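Local atomic coordinates of TssK (Serratia sp. FS14, PDB entry 5Y0E), a protein that probably serves as a trimeric baseplate component of the bacterial type VI secretion system, linking the baseplate to the membrane complex. Residues I318-V323 with F439-S444; V331-D336 with S421-L426; K338-F343 with K416-S421; M366-V371 with P383-R388. All blocks are in the same frame, centred on the assembly; numbering follows the deposited sequence.

Contact 1. Residues I318-V323 with F439-S444; sequences IQLTLV and FWAIRS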
loop_
_atom_site.group_PDB
_atom_site.type_symbol
_atom_site.label_atom_id
_atom_site.label_comp_id
_atom_site.label_asym_id
_atom_site.label_seq_id
_atom_site.Cartn_x
_atom_site.Cartn_y
_atom_site.Cartn_z
ATOM N N ILE A 318 24.331 13.314 8.239
ATOM C CA ILE A 318 23.553 12.303 7.568
ATOM C C ILE A 318 24.007 10.956 8.023
ATOM O O ILE A 318 25.161 10.689 8.014
ATOM C CB ILE A 318 23.755 12.406 6.058
ATOM C CG1 ILE A 318 22.924 13.529 5.500
ATOM C CG2 ILE A 318 23.304 11.160 5.362
ATOM C CD1 ILE A 318 23.389 13.993 4.158
ATOM N N GLN A 319 23.096 10.094 8.422
ATOM C CA GLN A 319 23.483 8.793 8.897
ATOM C C GLN A 319 23.647 7.827 7.757
ATOM O O GLN A 319 22.916 7.865 6.820
ATOM C CB GLN A 319 22.452 8.279 9.875
ATOM C CG GLN A 319 22.799 6.978 10.531
ATOM C CD GLN A 319 21.888 6.665 11.667
ATOM O OE1 GLN A 319 20.977 7.392 11.942
ATOM N NE2 GLN A 319 22.131 5.577 12.326
ATOM N N LEU A 320 24.616 6.949 7.840
ATOM C CA LEU A 320 24.807 6.005 6.787
ATOM C C LEU A 320 24.445 4.651 7.306
ATOM O O LEU A 320 24.841 4.288 8.367
ATOM C CB LEU A 320 26.253 6.002 6.361
ATOM C CG LEU A 320 26.665 6.883 5.201
ATOM C CD1 LEU A 320 26.167 8.295 5.345
ATOM C CD2 LEU A 320 28.169 6.887 5.113
ATOM N N THR A 321 23.693 3.894 6.543
ATOM C CA THR A 321 23.288 2.584 6.964
ATOM C C THR A 321 24.371 1.556 6.778
ATOM O O THR A 321 24.904 1.407 5.712
ATOM C CB THR A 321 22.089 2.115 6.155
ATOM O OG1 THR A 321 21.203 3.209 5.951
ATOM C CG2 THR A 321 21.369 1.031 6.873
ATOM N N LEU A 322 24.689 0.841 7.832
ATOM C CA LEU A 322 25.682 -0.184 7.746
ATOM C C LEU A 322 24.964 -1.432 7.332
ATOM O O LEU A 322 24.248 -2.031 8.098
ATOM C CB LEU A 322 26.338 -0.395 9.085
ATOM C CG LEU A 322 27.327 0.656 9.523
ATOM C CD1 LEU A 322 27.657 0.379 10.966
ATOM C CD2 LEU A 322 28.581 0.612 8.687
ATOM N N VAL A 323 25.147 -1.815 6.089
ATOM C CA VAL A 323 24.503 -3.000 5.541
ATOM C C VAL A 323 25.458 -4.174 5.689
ATOM O O VAL A 323 26.571 -4.152 5.158
ATOM C CB VAL A 323 24.100 -2.785 4.079
ATOM C CG1 VAL A 323 23.382 -3.993 3.564
ATOM C CG2 VAL A 323 23.213 -1.557 3.960
ATOM N N PHE A 439 27.009 4.818 11.985
ATOM C CA PHE A 439 27.980 5.421 11.095
ATOM C C PHE A 439 27.398 6.728 10.609
ATOM O O PHE A 439 26.335 6.749 9.987
ATOM C CB PHE A 439 28.296 4.492 9.930
ATOM C CG PHE A 439 29.497 4.886 9.172
ATOM C CD1 PHE A 439 30.741 4.640 9.673
ATOM C CD2 PHE A 439 29.387 5.509 7.955
ATOM C CE1 PHE A 439 31.855 5.005 8.979
ATOM C CE2 PHE A 439 30.509 5.879 7.251
ATOM C CZ PHE A 439 31.742 5.622 7.764
ATOM N N TRP A 440 28.077 7.814 10.910
ATOM C CA TRP A 440 27.582 9.130 10.576
ATOM C C TRP A 440 28.579 9.889 9.721
ATOM O O TRP A 440 29.791 9.719 9.850
ATOM C CB TRP A 440 27.302 9.927 11.831
ATOM C CG TRP A 440 26.109 9.491 12.582
ATOM C CD1 TRP A 440 26.054 8.547 13.550
ATOM C CD2 TRP A 440 24.792 10.011 12.453
ATOM N NE1 TRP A 440 24.782 8.438 14.027
ATOM C CE2 TRP A 440 23.989 9.335 13.374
ATOM C CE3 TRP A 440 24.214 10.986 11.644
ATOM C CZ2 TRP A 440 22.651 9.595 13.511
ATOM C CZ3 TRP A 440 22.883 11.244 11.783
ATOM C CH2 TRP A 440 22.114 10.550 12.705
ATOM N N ALA A 441 28.048 10.745 8.863
ATOM C CA ALA A 441 28.830 11.690 8.089
ATOM C C ALA A 441 28.414 13.087 8.504
ATOM O O ALA A 441 27.218 13.364 8.605
ATOM C CB ALA A 441 28.615 11.483 6.598
ATOM N N ILE A 442 29.394 13.957 8.759
ATOM C CA ILE A 442 29.145 15.268 9.348
ATOM C C ILE A 442 29.726 16.344 8.450
ATOM O O ILE A 442 30.937 16.379 8.220
ATOM C CB ILE A 442 29.733 15.378 10.756
ATOM C CG1 ILE A 442 29.230 14.219 11.601
ATOM C CG2 ILE A 442 29.337 16.676 11.384
ATOM C CD1 ILE A 442 29.576 14.314 13.051
ATOM N N ARG A 443 28.872 17.237 7.974
ATOM C CA ARG A 443 29.300 18.261 7.042
ATOM C C ARG A 443 30.300 19.207 7.696
ATOM O O ARG A 443 30.195 19.531 8.881
ATOM C CB ARG A 443 28.085 19.032 6.544
ATOM C CG ARG A 443 28.318 19.760 5.250
ATOM C CD ARG A 443 27.132 20.632 4.854
ATOM N NE ARG A 443 25.903 19.871 4.642
ATOM C CZ ARG A 443 25.629 19.176 3.544
ATOM N NH1 ARG A 443 26.505 19.135 2.556
ATOM N NH2 ARG A 443 24.484 18.518 3.434
ATOM N N SER A 444 31.273 19.660 6.914
ATOM C CA SER A 444 32.308 20.547 7.442
ATOM C C SER A 444 32.041 22.003 7.115
ATOM O O SER A 444 32.604 22.892 7.746
ATOM C CB SER A 444 33.668 20.143 6.898
ATOM O OG SER A 444 33.782 18.736 6.848
HETATM O O HOH W 1 24.582 3.645 10.970
#
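Ile318 and Ala441 form an antiparallel hydrogen-bonded pair between strands 317-324 and 436-443, neighbours in the eight-stranded antiparallel sheet near the C-terminus of TssK. Three backbone bonds hold the strands together: Ile318 N donates to Ala441 O (2.9 Å), Ala441 N returns a bond to Ile318 O (3.0 Å), and Leu320 N reaches Phe439 O (2.8 Å). Stacking dominates one face of the sheet, at the non-hydrogen-bonded pair Gln319-Trp440. With CG anti to the backbone N (chi1 -175°) and the chain extended beyond it, Gln319 lies over the indole; its CB makes a CH-pi contact 3.5 Å from the centroid of the Trp440 six-membered ring, and its amide plane is turned 25° from the ring. The indole NE1 bonds elsewhere, to Glu438 OE1. Apolar packing occupies the other face. Leu320 CD2 meets the edge of the Phe439 ring at CE2 (3.3 Å), while Leu322 CG rests against Phe439 CB. Phe439 in turn packs edge-to-face with Phe424. A water closes the Leu320 end of the pairing: it donates to Leu320 O (2.7 Å), accepts from Phe439 N (2.9 Å) and takes a weak bond from Gln319 NE2 (3.4 Å).

Contact 2. Residues V331-D336 with S421-L426; sequences VATVQD and SSAFAL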
loop_
_atom_site.group_PDB
_atom_site.type_symbol
_atom_site.label_atom_id
_atom_site.label_comp_id
_atom_site.label_asym_id
_atom_site.label_seq_id
_atom_site.Cartn_x
_atom_site.Cartn_y
_atom_site.Cartn_z
ATOM N N VAL A 331 28.979 -2.682 4.829
ATOM C CA VAL A 331 29.199 -1.776 3.719
ATOM C C VAL A 331 28.290 -0.580 3.902
ATOM O O VAL A 331 27.073 -0.734 4.043
ATOM C CB VAL A 331 28.944 -2.453 2.369
ATOM C CG1 VAL A 331 28.799 -1.418 1.292
ATOM C CG2 VAL A 331 30.090 -3.354 2.048
ATOM N N ALA A 332 28.877 0.598 3.907
ATOM C CA ALA A 332 28.148 1.852 4.033
ATOM C C ALA A 332 28.252 2.558 2.693
ATOM O O ALA A 332 29.245 3.229 2.411
ATOM C CB ALA A 332 28.715 2.710 5.158
ATOM N N THR A 333 27.227 2.494 1.879
ATOM C CA THR A 333 27.317 3.202 0.635
ATOM C C THR A 333 27.157 4.656 0.946
ATOM O O THR A 333 26.358 5.018 1.758
ATOM C CB THR A 333 26.216 2.775 -0.322
ATOM O OG1 THR A 333 25.016 3.485 -0.019
ATOM C CG2 THR A 333 25.960 1.302 -0.183
ATOM N N VAL A 334 27.878 5.515 0.264
ATOM C CA VAL A 334 27.703 6.937 0.458
ATOM C C VAL A 334 26.879 7.407 -0.705
ATOM O O VAL A 334 27.026 6.904 -1.797
ATOM C CB VAL A 334 29.021 7.649 0.395
ATOM C CG1 VAL A 334 29.999 6.937 1.281
ATOM C CG2 VAL A 334 29.518 7.615 -1.024
ATOM N N GLN A 335 26.027 8.396 -0.507
ATOM C CA GLN A 335 25.155 8.823 -1.600
ATOM C C GLN A 335 25.668 9.898 -2.515
ATOM O O GLN A 335 24.887 10.496 -3.230
ATOM C CB GLN A 335 23.822 9.297 -1.050
ATOM C CG GLN A 335 23.911 10.642 -0.377
ATOM C CD GLN A 335 22.568 11.165 0.069
ATOM O OE1 GLN A 335 21.753 11.584 -0.747
ATOM N NE2 GLN A 335 22.334 11.153 1.381
ATOM N N ASP A 336 26.969 10.118 -2.528
ATOM C CA ASP A 336 27.517 11.174 -3.338
ATOM C C ASP A 336 28.990 11.003 -3.521
ATOM O O ASP A 336 29.649 10.388 -2.713
ATOM C CB ASP A 336 27.324 12.477 -2.582
ATOM C CG ASP A 336 27.330 13.654 -3.470
ATOM O OD1 ASP A 336 28.219 13.725 -4.315
ATOM O OD2 ASP A 336 26.450 14.509 -3.333
ATOM N N SER A 421 35.912 6.416 -4.288
ATOM C CA SER A 421 35.039 5.264 -4.142
ATOM C C SER A 421 33.634 5.713 -3.776
ATOM O O SER A 421 33.370 6.889 -3.527
ATOM C CB SER A 421 35.571 4.290 -3.096
ATOM O OG SER A 421 34.926 3.035 -3.239
ATOM N N SER A 422 32.720 4.752 -3.753
ATOM C CA SER A 422 31.315 5.048 -3.523
ATOM C C SER A 422 30.749 4.310 -2.319
ATOM O O SER A 422 29.523 4.282 -2.147
ATOM C CB SER A 422 30.495 4.711 -4.766
ATOM O OG SER A 422 30.597 3.331 -5.063
ATOM N N ALA A 423 31.595 3.745 -1.468
ATOM C CA ALA A 423 31.092 3.021 -0.316
ATOM C C ALA A 423 32.250 2.704 0.600
ATOM O O ALA A 423 33.347 2.396 0.134
ATOM C CB ALA A 423 30.389 1.726 -0.726
ATOM N N PHE A 424 32.001 2.785 1.896
ATOM C CA PHE A 424 32.962 2.298 2.859
ATOM C C PHE A 424 32.782 0.805 3.040
ATOM O O PHE A 424 31.667 0.282 3.001
ATOM C CB PHE A 424 32.782 2.973 4.214
ATOM C CG PHE A 424 33.110 4.435 4.237
ATOM C CD1 PHE A 424 32.165 5.377 3.887
ATOM C CD2 PHE A 424 34.344 4.870 4.675
ATOM C CE1 PHE A 424 32.459 6.716 3.947
ATOM C CE2 PHE A 424 34.640 6.201 4.730
ATOM C CZ PHE A 424 33.695 7.125 4.375
ATOM N N ALA A 425 33.888 0.122 3.264
ATOM C CA ALA A 425 33.854 -1.259 3.702
ATOM C C ALA A 425 34.479 -1.333 5.082
ATOM O O ALA A 425 35.541 -0.752 5.318
ATOM C CB ALA A 425 34.584 -2.177 2.727
ATOM N N LEU A 426 33.811 -2.028 5.991
ATOM C CA LEU A 426 34.285 -2.179 7.355
ATOM C C LEU A 426 34.275 -3.652 7.706
ATOM O O LEU A 426 33.251 -4.321 7.552
ATOM C CB LEU A 426 33.420 -1.410 8.357
ATOM C CG LEU A 426 33.171 0.083 8.155
ATOM C CD1 LEU A 426 32.002 0.342 7.233
ATOM C CD2 LEU A 426 32.948 0.749 9.497
#
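Val334 and Phe424 meet at about a right angle at one end of the antiparallel pairing of strands 329-333 and 423-428, next to each other in the C-terminal sheet. Phe424 CG stands beside its own backbone N (chi1 -67°), and the ring carries its CE1 to 3.6 Å from Val334 CG1. That methyl approaches the ring obliquely, while Ala332 O lies in the ring plane at its edge. Val334 CG2 turns instead to the backbone, 3.5 Å from Ser422 O. On the same face of the sheet as Phe424, Ala332 CB faces Phe424 CB at 4.2 Å; the Phe424 side chain goes on to meet Phe345 and Ile368, which places this face in the hydrophobic core. The opposite face is lined by smaller groups. There Val331 CG1, anti to the backbone N (chi1 164°), packs against Ala423 CB at 4.1 Å, and Thr333 sits across from Ala423. Between the strands, Ala332 and Phe424 exchange two bonds, Ala332 N to Phe424 O (3.0 Å) and Phe424 N to Ala332 O (2.8 Å). Past the end of the strand, Val334 N makes a longer bond to Ser422 O (3.2 Å), standing 45° above the plane of that carbonyl.

Contact 3. Residues K338-F343 with K416-S421; sequences KMMRDF and KQMEKS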
loop_
_atom_site.group_PDB
_atom_site.type_symbol
_atom_site.label_atom_id
_atom_site.label_comp_id
_atom_site.label_asym_id
_atom_site.label_seq_id
_atom_site.Cartn_x
_atom_site.Cartn_y
_atom_site.Cartn_z
ATOM N N LYS A 338 30.732 13.727 -3.793
ATOM C CA LYS A 338 31.187 14.913 -3.117
ATOM C C LYS A 338 31.269 14.609 -1.647
ATOM O O LYS A 338 32.156 15.082 -0.950
ATOM C CB LYS A 338 30.197 16.056 -3.330
ATOM C CG LYS A 338 30.116 16.550 -4.762
ATOM C CD LYS A 338 29.100 17.667 -4.912
ATOM C CE LYS A 338 29.042 18.172 -6.348
ATOM N NZ LYS A 338 28.036 19.252 -6.520
ATOM N N MET A 339 30.359 13.772 -1.197
ATOM C CA MET A 339 30.280 13.383 0.186
ATOM C C MET A 339 31.608 13.111 0.878
ATOM O O MET A 339 31.802 13.427 2.033
ATOM C CB MET A 339 29.464 12.117 0.261
ATOM C CG MET A 339 28.102 12.294 0.867
ATOM S SD MET A 339 27.924 11.103 2.181
ATOM C CE MET A 339 26.816 12.031 3.209
ATOM N N MET A 340 32.530 12.514 0.168
ATOM C CA MET A 340 33.779 12.143 0.785
ATOM C C MET A 340 34.803 13.244 0.910
ATOM O O MET A 340 35.900 13.011 1.371
ATOM C CB MET A 340 34.378 10.963 0.061
ATOM C CG MET A 340 33.450 9.779 0.039
ATOM S SD MET A 340 34.020 8.546 1.184
ATOM C CE MET A 340 33.432 7.061 0.434
ATOM N N ARG A 341 34.443 14.446 0.521
ATOM C CA ARG A 341 35.350 15.549 0.620
ATOM C C ARG A 341 34.721 16.665 1.433
ATOM O O ARG A 341 35.410 17.550 1.902
ATOM C CB ARG A 341 35.752 16.006 -0.770
ATOM C CG ARG A 341 36.734 17.159 -0.837
ATOM C CD ARG A 341 37.113 17.473 -2.280
ATOM N NE ARG A 341 35.973 17.958 -3.059
ATOM C CZ ARG A 341 35.539 19.217 -3.075
ATOM N NH1 ARG A 341 36.136 20.150 -2.343
ATOM N NH2 ARG A 341 34.497 19.539 -3.829
ATOM N N ASP A 342 33.413 16.607 1.623
ATOM C CA ASP A 342 32.706 17.618 2.398
ATOM C C ASP A 342 32.280 17.170 3.788
ATOM O O ASP A 342 31.835 17.968 4.591
ATOM C CB ASP A 342 31.451 18.039 1.657
ATOM C CG ASP A 342 31.750 18.656 0.340
ATOM O OD1 ASP A 342 32.910 19.017 0.134
ATOM O OD2 ASP A 342 30.840 18.787 -0.486
ATOM N N PHE A 343 32.422 15.889 4.074
ATOM C CA PHE A 343 31.967 15.376 5.337
ATOM C C PHE A 343 32.988 14.682 6.183
ATOM O O PHE A 343 33.914 14.101 5.693
ATOM C CB PHE A 343 30.865 14.354 5.082
ATOM C CG PHE A 343 29.585 14.948 4.618
ATOM C CD1 PHE A 343 29.403 15.268 3.303
ATOM C CD2 PHE A 343 28.576 15.183 5.496
ATOM C CE1 PHE A 343 28.236 15.823 2.870
ATOM C CE2 PHE A 343 27.409 15.735 5.077
ATOM C CZ PHE A 343 27.234 16.055 3.756
ATOM N N LYS A 416 42.567 8.916 -0.475
ATOM C CA LYS A 416 42.274 9.208 -1.881
ATOM C C LYS A 416 41.524 8.110 -2.576
ATOM O O LYS A 416 40.654 8.377 -3.382
ATOM C CB LYS A 416 43.530 9.496 -2.686
ATOM C CG LYS A 416 44.631 10.170 -1.915
ATOM C CD LYS A 416 44.230 11.576 -1.538
ATOM C CE LYS A 416 45.014 12.021 -0.326
ATOM N NZ LYS A 416 46.358 11.391 -0.345
ATOM N N GLN A 417 41.847 6.865 -2.276
ATOM C CA GLN A 417 41.138 5.780 -2.899
ATOM C C GLN A 417 39.683 5.869 -2.496
ATOM O O GLN A 417 38.802 5.756 -3.341
ATOM C CB GLN A 417 41.736 4.442 -2.522
ATOM C CG GLN A 417 41.513 3.374 -3.572
ATOM C CD GLN A 417 42.546 2.263 -3.535
ATOM O OE1 GLN A 417 43.544 2.339 -2.828
ATOM N NE2 GLN A 417 42.300 1.221 -4.308
ATOM N N MET A 418 39.428 6.080 -1.210
ATOM C CA MET A 418 38.076 6.236 -0.743
ATOM C C MET A 418 37.365 7.354 -1.488
ATOM O O MET A 418 36.294 7.123 -2.029
ATOM C CB MET A 418 38.047 6.529 0.749
ATOM C CG MET A 418 38.186 5.311 1.645
ATOM S SD MET A 418 36.688 4.364 1.800
ATOM C CE MET A 418 35.489 5.511 1.171
ATOM N N GLU A 419 37.970 8.542 -1.512
ATOM C CA GLU A 419 37.408 9.735 -2.158
ATOM C C GLU A 419 36.799 9.468 -3.518
ATOM O O GLU A 419 35.772 10.008 -3.863
ATOM C CB GLU A 419 38.453 10.833 -2.257
ATOM C CG GLU A 419 38.898 11.386 -0.918
ATOM C CD GLU A 419 39.129 12.880 -0.955
ATOM O OE1 GLU A 419 40.041 13.368 -0.259
ATOM O OE2 GLU A 419 38.393 13.571 -1.682
ATOM N N LYS A 420 37.472 8.645 -4.292
ATOM C CA LYS A 420 36.982 8.198 -5.581
ATOM C C LYS A 420 36.155 6.927 -5.483
ATOM O O LYS A 420 35.739 6.399 -6.515
ATOM C CB LYS A 420 38.159 7.981 -6.535
ATOM C CG LYS A 420 38.914 9.257 -6.901
ATOM C CD LYS A 420 39.069 9.409 -8.408
ATOM C CE LYS A 420 40.304 8.676 -8.926
ATOM N NZ LYS A 420 40.172 8.129 -10.310
ATOM N N SER A 421 35.912 6.416 -4.288
ATOM C CA SER A 421 35.039 5.264 -4.142
ATOM C C SER A 421 33.634 5.713 -3.776
ATOM O O SER A 421 33.370 6.889 -3.527
ATOM C CB SER A 421 35.571 4.290 -3.096
ATOM O OG SER A 421 34.926 3.035 -3.239
#
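Met340 reaches from the short helix 339-342 across to Met418 and Glu419 at the end of helix 414-419. Its CB starts the contact, 4.0 Å from Glu419 CA. CG is set beside the backbone N (chi1 -58°), and a bend at chi2 (-106°) carries SD toward helix 414-419. From here outward the model is less certain: the methyls Met340 CE and Met418 CE are placed too close for two carbons, so the exact position of both is doubtful. As modelled, SD faces the Met418 methyl, and CE lies near Met418 O and Ser421 O. Beside this apolar meeting, Glu419 OE2 touches the aliphatic part of Arg341, 3.7 Å from CB. The guanidinium and carboxylate planes are near parallel (18° apart), but Arg341 NE and Glu419 OE2 stay 5.2 Å from each other, so any attraction is probably long-range at most. Met340 thus fills the gap from its own short helix to the end of helix 414-419, over the sheet. Val334, in the loop before helix 339-342, and Phe424 of strand 423-428 also touch it, and Met418 continues the apolar layer to Pro370 of strand 366-370.

Contact 4. Residues M366-V371 with P383-R388; sequences MKIAPV and PGIGLR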
loop_
_atom_site.group_PDB
_atom_site.type_symbol
_atom_site.label_atom_id
_atom_site.label_comp_id
_atom_site.label_asym_id
_atom_site.label_seq_id
_atom_site.Cartn_x
_atom_site.Cartn_y
_atom_site.Cartn_z
ATOM N N MET A 366 39.296 -3.002 13.640
ATOM C CA MET A 366 38.312 -2.569 12.692
ATOM C C MET A 366 39.071 -1.924 11.578
ATOM O O MET A 366 39.651 -0.880 11.740
ATOM C CB MET A 366 37.327 -1.598 13.320
ATOM C CG MET A 366 36.472 -0.833 12.329
ATOM S SD MET A 366 35.311 -1.832 11.411
ATOM C CE MET A 366 33.843 -1.701 12.396
ATOM N N LYS A 367 39.094 -2.597 10.448
ATOM C CA LYS A 367 39.791 -2.107 9.293
ATOM C C LYS A 367 38.794 -1.498 8.356
ATOM O O LYS A 367 37.823 -2.125 7.975
ATOM C CB LYS A 367 40.524 -3.253 8.608
ATOM N N ILE A 368 39.044 -0.264 7.979
ATOM C CA ILE A 368 38.134 0.416 7.103
ATOM C C ILE A 368 38.805 0.778 5.799
ATOM O O ILE A 368 39.879 1.346 5.780
ATOM C CB ILE A 368 37.573 1.677 7.780
ATOM C CG1 ILE A 368 36.563 1.308 8.845
ATOM C CG2 ILE A 368 36.889 2.579 6.786
ATOM C CD1 ILE A 368 36.459 2.346 9.923
ATOM N N ALA A 369 38.134 0.437 4.710
ATOM C CA ALA A 369 38.615 0.712 3.378
ATOM C C ALA A 369 37.493 0.583 2.388
ATOM O O ALA A 369 36.364 0.317 2.759
ATOM C CB ALA A 369 39.715 -0.245 3.021
ATOM N N PRO A 370 37.809 0.760 1.107
ATOM C CA PRO A 370 36.855 0.668 0.011
ATOM C C PRO A 370 36.694 -0.778 -0.361
ATOM O O PRO A 370 37.645 -1.523 -0.261
ATOM C CB PRO A 370 37.537 1.444 -1.105
ATOM C CG PRO A 370 38.674 2.163 -0.456
ATOM C CD PRO A 370 39.099 1.250 0.633
ATOM N N VAL A 371 35.513 -1.163 -0.808
ATOM C CA VAL A 371 35.227 -2.554 -1.117
ATOM C C VAL A 371 36.226 -3.282 -1.971
ATOM O O VAL A 371 36.569 -4.420 -1.685
ATOM C CB VAL A 371 33.847 -2.739 -1.748
ATOM C CG1 VAL A 371 32.785 -2.334 -0.749
ATOM C CG2 VAL A 371 33.713 -1.921 -3.013
ATOM N N PRO A 383 47.391 -1.742 7.526
ATOM C CA PRO A 383 46.431 -0.886 8.188
ATOM C C PRO A 383 45.361 -0.403 7.248
ATOM O O PRO A 383 45.439 -0.551 6.038
ATOM C CB PRO A 383 47.292 0.280 8.646
ATOM C CG PRO A 383 48.372 0.359 7.642
ATOM C CD PRO A 383 48.542 -0.993 7.018
ATOM N N GLY A 384 44.338 0.173 7.852
ATOM C CA GLY A 384 43.240 0.764 7.128
ATOM C C GLY A 384 43.133 2.205 7.557
ATOM O O GLY A 384 44.052 2.770 8.130
ATOM N N ILE A 385 42.014 2.829 7.263
ATOM C CA ILE A 385 41.863 4.210 7.705
ATOM C C ILE A 385 41.869 4.254 9.229
ATOM O O ILE A 385 41.277 3.398 9.895
ATOM C CB ILE A 385 40.589 4.837 7.115
ATOM C CG1 ILE A 385 40.765 5.064 5.621
ATOM C CG2 ILE A 385 40.302 6.157 7.768
ATOM C CD1 ILE A 385 40.048 4.082 4.782
ATOM N N GLY A 386 42.584 5.228 9.791
ATOM C CA GLY A 386 42.722 5.301 11.223
ATOM C C GLY A 386 41.463 5.801 11.903
ATOM O O GLY A 386 40.691 6.584 11.364
ATOM N N LEU A 387 41.279 5.334 13.124
ATOM C CA LEU A 387 40.161 5.707 13.971
ATOM C C LEU A 387 40.703 6.425 15.193
ATOM O O LEU A 387 41.531 5.882 15.918
ATOM C CB LEU A 387 39.346 4.487 14.382
ATOM C CG LEU A 387 38.864 3.731 13.152
ATOM C CD1 LEU A 387 38.451 2.302 13.448
ATOM C CD2 LEU A 387 37.742 4.523 12.556
ATOM N N ARG A 388 40.235 7.641 15.416
ATOM C CA ARG A 388 40.672 8.467 16.526
ATOM C C ARG A 388 39.507 8.589 17.496
ATOM O O ARG A 388 38.402 8.962 17.096
ATOM C CB ARG A 388 41.121 9.834 16.020
ATOM C CG ARG A 388 41.270 10.904 17.076
ATOM C CD ARG A 388 41.717 12.211 16.428
ATOM N NE ARG A 388 42.812 11.997 15.482
ATOM C CZ ARG A 388 44.094 11.953 15.829
ATOM N NH1 ARG A 388 45.031 11.750 14.909
ATOM N NH2 ARG A 388 44.436 12.109 17.103
#
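Ile368 meets both Ile385 and Leu387 where the two outermost strands of the sheet, 366-370 and 387-389, approach each other. The tight part centres on Ile368 O, which accepts a hydrogen bond from Ile385 N at 3.0 Å. The bond is nearly straight (176° at the hydrogen), and the donor lies in the carbonyl plane. Gly384 CA passes 3.7 Å from the same oxygen; the place where a side chain would begin lies right against Ile368 O, and its absence lets the loop pass there. The Ile385 side chain crosses Ile368 at about a right angle, but its CD1 is modelled so near Ile368 O that its exact position is doubtful; as modelled, it also faces Ile368 CG2. Ile368 CD1 points to the second partner, 3.6 Å from Leu387 CD2, again with the side chains at about a right angle. Leu408 of strand 404-408 also touches Ile368, Ile385 and Leu387, making this a small aliphatic cluster.

Contact thins toward Met366. Its CG, anti to the backbone N (chi1 166°), lies 3.9 Å from Leu387 CD1, but the chain then bends away, and Met366 also packs on Leu426 and Leu428. Solvent lies nearer the two ends of the 383-388 segment: Pro383 is exposed, as is Arg388, whose NH1 forms a salt bridge with Glu409. One directional backbone bond, from Ile385 N, set among branched aliphatic groups is consistent with the two sheet edges being joined largely by apolar packing.

Contacts 1, 2 and 4 all reach the eight-stranded sheet, and contact 3 packs helix ends against it. Contacts 1 and 2, with centres 10 Å apart, are joined by a probable hydrogen bond from Val331 N to Val323 O and by packing of Leu322 CD2 on Leu426 CD1 (3.7 Å). Contact 3 lies about 9 Å from contact 2, centre to centre, and shares Ser421 with it; a probable hydrogen bond between Ser444 N and Asp342 O (2.9 Å) ties it to contact 1. Contact 4 extends the core beyond contact 2, where Leu426 CG packs on Ile368 CG1 (3.7 Å), and meets contact 3 through Met418 SD and Ala369 C (3.9 Å). Contacts 1 and 4 do not touch; their nearest atoms are about 5 Å apart.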